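Local coordinates for zinc finger (CCCH type) motif-containing protein (Toxoplasma gondii, PDB 7NG2), which is the polyadenylation factor CPSF4, here its YTH domain, which probably reads N6-methyladenosine in mRNA, at residues Glu111-Val116 against Ser141-Trp146; Gly5-Pro10 against Gln69-Met74. All coordinates share one frame; numbering follows the deposited sequence.

Overall arrangement
Both contacts belong to the YTH-domain construct and involve apolar side chains, with no hydrogen bond across either pair of segments. Contact 1 is partly buried and sits about 15 Å from the centre of the chain. It joins a loop to helix 137-149. Contact 2 lies deeper, about 10 Å from that centre, and sets the N-terminal loop against strand 67-74. Leucine and tryptophan meet in contact 1. In contact 2 one valine meets a phenylalanine ring and the aliphatic part of a buried arginine. The contact centres are about 15 Å apart. They touch where C144 O comes 3.5 Å from F71 CE1, so the helix of contact 1 packs on the strand of contact 2.

Contact 1 (Glu111-Val116 against Ser141-Trp146); sequences EELGKV and SLLCTW
L113 points its side chain at L143 and W146, with CG anti to its own carbonyl carbon (chi1 -51°) and CD1 and CD2 spread toward the helix. L143 has the same kind of first torsion (chi1 -67°), which swings its branched end to the loop although its CB does not aim there. The two branches of L113 divide the work. L113 CD1 meets L143 CD2 at 3.7 Å, and the two leucine side chains cross at about a right angle. L113 CD2 approaches the six-membered part of the W146 ring obliquely, 3.8 Å from CE3 and 4.2 Å from CZ3. L113 therefore bridges two residues three positions apart, on neighbouring turns of the helix. No polar group takes part, and the two segments bury 126 Å² between them.

The backbones stay well apart, with 9.0 Å between L113 CA and L143 CA. L113 ends a 3-10 turn that follows strand 98-109. Nearby, E112 forms a salt bridge with R150, just past the end of helix 137-149. L126 touches both L113 and L143, while L143 also packs on L59 of strand 55-62. In this YTH domain the loop between strands 98-109 and 117-118 thus packs against helix 137-149.

Contact 2 (Gly5-Pro10 against Gln69-Met74); sequences GHVASP and QGFGRM
V7 makes the apolar contacts, one methyl for each partner. V7 CG1 lies 4.1 Å from R73 CD, against the aliphatic part of the arginine. V7 CG2 comes to the edge of the F71 ring, near its plane, at a loose 4.5 Å from F71 CE2. R73 and F71 are two apart on the strand, so both side chains lie on the face turned to the loop. R73 leaves the backbone with CG anti to N (chi1 -176°) and runs extended to NE, which carries its CD past the valine.

No hydrogen bond crosses between the segments; those of the loop are internal. H6 to S9 form a type I beta turn, closed by S9 N to H6 O at 3.0 Å. The H6 ring turns its ND1 edge to the turn, and ND1 accepts a hydrogen bond from A8 N at 2.9 Å, nearly straight (162°) and tilted 18° from the ring plane. Both bonds stay within the turn that carries V7. The guanidinium group of R73 is held elsewhere: NH2 bonds to D54 O and G1 O, and NE to H55 ND1.

V7 also touches L103 of strand 98-109 and H55 and L57 of strand 55-62. Strand 67-74 runs between those two strands in the mixed sheet, and F71 reaches C144, M147 and S148 of helix 137-149. The N-terminal loop thus packs on the YTH-domain sheet, beside the helix.

Contact 1 (Glu111-Val116 against Ser141-Trp146)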
loop_
_atom_site.group_PDB
_atom_site.type_symbol
_atom_site.label_atom_id
_atom_site.label_comp_id
_atom_site.label_asym_id
_atom_site.label_seq_id
_atom_site.Cartn_x
_atom_site.Cartn_y
_atom_site.Cartn_z
ATOM N N GLU A 111 3.085 -17.391 0.681
ATOM C CA GLU A 111 3.675 -18.673 1.046
ATOM C C GLU A 111 5.184 -18.711 0.844
ATOM O O GLU A 111 5.854 -19.520 1.493
ATOM C CB GLU A 111 2.984 -19.813 0.304
ATOM C CG GLU A 111 1.630 -20.158 0.900
ATOM C CD GLU A 111 1.183 -21.563 0.570
ATOM O OE1 GLU A 111 -0.002 -21.880 0.808
ATOM O OE2 GLU A 111 2.019 -22.351 0.083
ATOM N N GLU A 112 5.735 -17.851 -0.018
ATOM C CA GLU A 112 7.185 -17.776 -0.150
ATOM C C GLU A 112 7.836 -17.201 1.092
ATOM O O GLU A 112 9.037 -17.401 1.299
ATOM C CB GLU A 112 7.571 -16.900 -1.339
ATOM C CG GLU A 112 7.182 -17.462 -2.681
ATOM C CD GLU A 112 7.654 -16.585 -3.815
ATOM O OE1 GLU A 112 8.838 -16.699 -4.198
ATOM O OE2 GLU A 112 6.849 -15.772 -4.312
ATOM N N LEU A 113 7.084 -16.483 1.912
ATOM C CA LEU A 113 7.620 -15.913 3.135
ATOM C C LEU A 113 7.590 -16.900 4.295
ATOM O O LEU A 113 8.053 -16.567 5.388
ATOM C CB LEU A 113 6.858 -14.631 3.484
ATOM C CG LEU A 113 6.782 -13.662 2.299
ATOM C CD1 LEU A 113 5.757 -12.567 2.540
ATOM C CD2 LEU A 113 8.149 -13.060 2.021
ATOM N N GLY A 114 7.079 -18.110 4.071
ATOM C CA GLY A 114 7.006 -19.087 5.136
ATOM C C GLY A 114 6.055 -18.639 6.230
ATOM O O GLY A 114 5.060 -17.952 5.995
ATOM N N LYS A 115 6.391 -19.023 7.458
ATOM C CA LYS A 115 5.548 -18.766 8.624
ATOM C C LYS A 115 5.833 -17.348 9.108
ATOM O O LYS A 115 6.635 -17.109 10.014
ATOM C CB LYS A 115 5.884 -19.764 9.722
ATOM C CG LYS A 115 6.216 -21.158 9.222
ATOM C CD LYS A 115 6.906 -21.960 10.317
ATOM C CE LYS A 115 5.932 -22.757 11.154
ATOM N NZ LYS A 115 6.294 -24.199 11.157
ATOM N N VAL A 116 5.165 -16.383 8.494
ATOM C CA VAL A 116 5.268 -14.988 8.914
ATOM C C VAL A 116 3.966 -14.591 9.580
ATOM O O VAL A 116 2.890 -14.711 8.978
ATOM C CB VAL A 116 5.597 -14.045 7.742
ATOM C CG1 VAL A 116 5.525 -12.601 8.197
ATOM C CG2 VAL A 116 6.972 -14.348 7.205
ATOM N N SER A 141 9.863 -3.200 6.425
ATOM C CA SER A 141 11.076 -2.903 5.678
ATOM C C SER A 141 11.547 -4.124 4.896
ATOM O O SER A 141 11.931 -4.013 3.727
ATOM C CB SER A 141 12.158 -2.416 6.643
ATOM O OG SER A 141 13.392 -2.240 5.976
ATOM N N LEU A 142 11.511 -5.300 5.524
ATOM C CA LEU A 142 11.947 -6.515 4.849
ATOM C C LEU A 142 11.017 -6.894 3.702
ATOM O O LEU A 142 11.487 -7.311 2.639
ATOM C CB LEU A 142 12.074 -7.650 5.861
ATOM C CG LEU A 142 13.377 -7.576 6.668
ATOM C CD1 LEU A 142 13.399 -8.627 7.755
ATOM C CD2 LEU A 142 14.567 -7.724 5.737
ATOM N N LEU A 143 9.703 -6.732 3.881
ATOM C CA LEU A 143 8.787 -7.020 2.781
ATOM C C LEU A 143 9.083 -6.132 1.586
ATOM O O LEU A 143 9.113 -6.592 0.440
ATOM C CB LEU A 143 7.337 -6.837 3.228
ATOM C CG LEU A 143 6.809 -7.830 4.268
ATOM C CD1 LEU A 143 5.412 -7.430 4.699
ATOM C CD2 LEU A 143 6.800 -9.243 3.723
ATOM N N CYS A 144 9.372 -4.859 1.839
ATOM C CA CYS A 144 9.665 -3.948 0.740
ATOM C C CYS A 144 11.025 -4.283 0.116
ATOM O O CYS A 144 11.173 -4.259 -1.110
ATOM C CB CYS A 144 9.614 -2.514 1.266
ATOM S SG CYS A 144 7.922 -1.949 1.569
ATOM N N THR A 145 12.013 -4.663 0.940
ATOM C CA THR A 145 13.305 -5.104 0.406
ATOM C C THR A 145 13.147 -6.341 -0.470
ATOM O O THR A 145 13.650 -6.391 -1.601
ATOM C CB THR A 145 14.288 -5.379 1.545
ATOM O OG1 THR A 145 14.582 -4.151 2.216
ATOM C CG2 THR A 145 15.589 -5.992 0.995
ATOM N N TRP A 146 12.433 -7.351 0.032
ATOM C CA TRP A 146 12.262 -8.579 -0.738
ATOM C C TRP A 146 11.493 -8.328 -2.034
ATOM O O TRP A 146 11.833 -8.890 -3.082
ATOM C CB TRP A 146 11.597 -9.657 0.115
ATOM C CG TRP A 146 12.485 -10.127 1.227
ATOM C CD1 TRP A 146 13.854 -10.265 1.195
ATOM C CD2 TRP A 146 12.076 -10.524 2.542
ATOM N NE1 TRP A 146 14.312 -10.725 2.409
ATOM C CE2 TRP A 146 13.242 -10.889 3.252
ATOM C CE3 TRP A 146 10.838 -10.599 3.193
ATOM C CZ2 TRP A 146 13.204 -11.329 4.571
ATOM C CZ3 TRP A 146 10.806 -11.038 4.507
ATOM C CH2 TRP A 146 11.980 -11.393 5.182
#

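Contact 2 (Gly5-Pro10 against Gln69-Met74)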
loop_
_atom_site.group_PDB
_atom_site.type_symbol
_atom_site.label_atom_id
_atom_site.label_comp_id
_atom_site.label_asym_id
_atom_site.label_seq_id
_atom_site.Cartn_x
_atom_site.Cartn_y
_atom_site.Cartn_z
ATOM N N GLY A 5 14.213 11.788 1.194
ATOM C CA GLY A 5 15.187 10.745 0.943
ATOM C C GLY A 5 14.463 9.565 0.338
ATOM O O GLY A 5 13.230 9.544 0.246
ATOM N N HIS A 6 15.252 8.593 -0.099
ATOM C CA HIS A 6 14.696 7.374 -0.664
ATOM C C HIS A 6 14.038 6.553 0.438
ATOM O O HIS A 6 14.509 6.522 1.577
ATOM C CB HIS A 6 15.820 6.569 -1.314
ATOM C CG HIS A 6 15.330 5.484 -2.218
ATOM N ND1 HIS A 6 14.950 4.240 -1.758
ATOM C CD2 HIS A 6 15.139 5.468 -3.558
ATOM C CE1 HIS A 6 14.557 3.500 -2.780
ATOM N NE2 HIS A 6 14.656 4.224 -3.881
ATOM N N VAL A 7 12.945 5.864 0.091
ATOM C CA VAL A 7 12.221 5.098 1.103
ATOM C C VAL A 7 13.043 3.952 1.664
ATOM O O VAL A 7 12.709 3.424 2.727
ATOM C CB VAL A 7 10.867 4.557 0.595
ATOM C CG1 VAL A 7 9.938 5.676 0.162
ATOM C CG2 VAL A 7 11.076 3.540 -0.522
ATOM N N ALA A 8 14.093 3.527 0.967
ATOM C CA ALA A 8 14.937 2.449 1.458
ATOM C C ALA A 8 16.055 2.943 2.364
ATOM O O ALA A 8 16.760 2.120 2.958
ATOM C CB ALA A 8 15.527 1.644 0.292
ATOM N N SER A 9 16.235 4.256 2.488
ATOM C CA SER A 9 17.333 4.770 3.295
ATOM C C SER A 9 16.984 4.725 4.780
ATOM O O SER A 9 15.841 4.977 5.159
ATOM C CB SER A 9 17.664 6.196 2.893
ATOM O OG SER A 9 18.176 6.228 1.574
ATOM N N PRO A 10 17.963 4.430 5.638
ATOM C CA PRO A 10 17.635 4.096 7.033
ATOM C C PRO A 10 17.273 5.268 7.931
ATOM O O PRO A 10 16.607 5.045 8.950
ATOM C CB PRO A 10 18.909 3.400 7.529
ATOM C CG PRO A 10 19.996 3.963 6.679
ATOM C CD PRO A 10 19.383 4.191 5.325
ATOM N N GLN A 69 1.474 -7.420 -5.107
ATOM C CA GLN A 69 1.760 -6.970 -6.460
ATOM C C GLN A 69 2.752 -5.816 -6.494
ATOM O O GLN A 69 3.157 -5.398 -7.584
ATOM C CB GLN A 69 0.467 -6.575 -7.192
ATOM C CG GLN A 69 -0.456 -7.744 -7.518
ATOM C CD GLN A 69 -1.165 -8.275 -6.290
ATOM O OE1 GLN A 69 -1.847 -7.531 -5.594
ATOM N NE2 GLN A 69 -0.995 -9.563 -6.013
ATOM N N GLY A 70 3.162 -5.314 -5.343
ATOM C CA GLY A 70 4.122 -4.238 -5.289
ATOM C C GLY A 70 3.832 -3.332 -4.113
ATOM O O GLY A 70 3.064 -3.658 -3.216
ATOM N N PHE A 71 4.477 -2.169 -4.132
ATOM C CA PHE A 71 4.283 -1.214 -3.055
ATOM C C PHE A 71 4.487 0.198 -3.579
ATOM O O PHE A 71 5.097 0.414 -4.629
ATOM C CB PHE A 71 5.158 -1.503 -1.818
ATOM C CG PHE A 71 6.640 -1.305 -2.029
ATOM C CD1 PHE A 71 7.424 -2.345 -2.499
ATOM C CD2 PHE A 71 7.258 -0.101 -1.712
ATOM C CE1 PHE A 71 8.796 -2.186 -2.672
ATOM C CE2 PHE A 71 8.619 0.060 -1.881
ATOM C CZ PHE A 71 9.391 -0.984 -2.363
ATOM N N GLY A 72 3.931 1.152 -2.837
ATOM C CA GLY A 72 4.038 2.547 -3.209
ATOM C C GLY A 72 4.103 3.433 -1.986
ATOM O O GLY A 72 3.943 2.976 -0.852
ATOM N N ARG A 73 4.382 4.712 -2.221
ATOM C CA ARG A 73 4.420 5.718 -1.170
ATOM C C ARG A 73 3.180 6.598 -1.277
ATOM O O ARG A 73 2.813 7.039 -2.372
ATOM C CB ARG A 73 5.676 6.583 -1.308
ATOM C CG ARG A 73 5.841 7.610 -0.196
ATOM C CD ARG A 73 7.054 8.493 -0.438
ATOM N NE ARG A 73 7.339 9.370 0.695
ATOM C CZ ARG A 73 6.795 10.572 0.874
ATOM N NH1 ARG A 73 5.930 11.046 -0.009
ATOM N NH2 ARG A 73 7.139 11.312 1.931
ATOM N N MET A 74 2.522 6.827 -0.145
ATOM C CA MET A 74 1.446 7.807 -0.098
ATOM C C MET A 74 2.040 9.200 -0.273
ATOM O O MET A 74 2.949 9.596 0.459
ATOM C CB MET A 74 0.744 7.704 1.250
ATOM C CG MET A 74 -0.452 8.610 1.423
ATOM S SD MET A 74 -1.206 8.300 3.021
ATOM C CE MET A 74 -2.592 9.425 2.963
#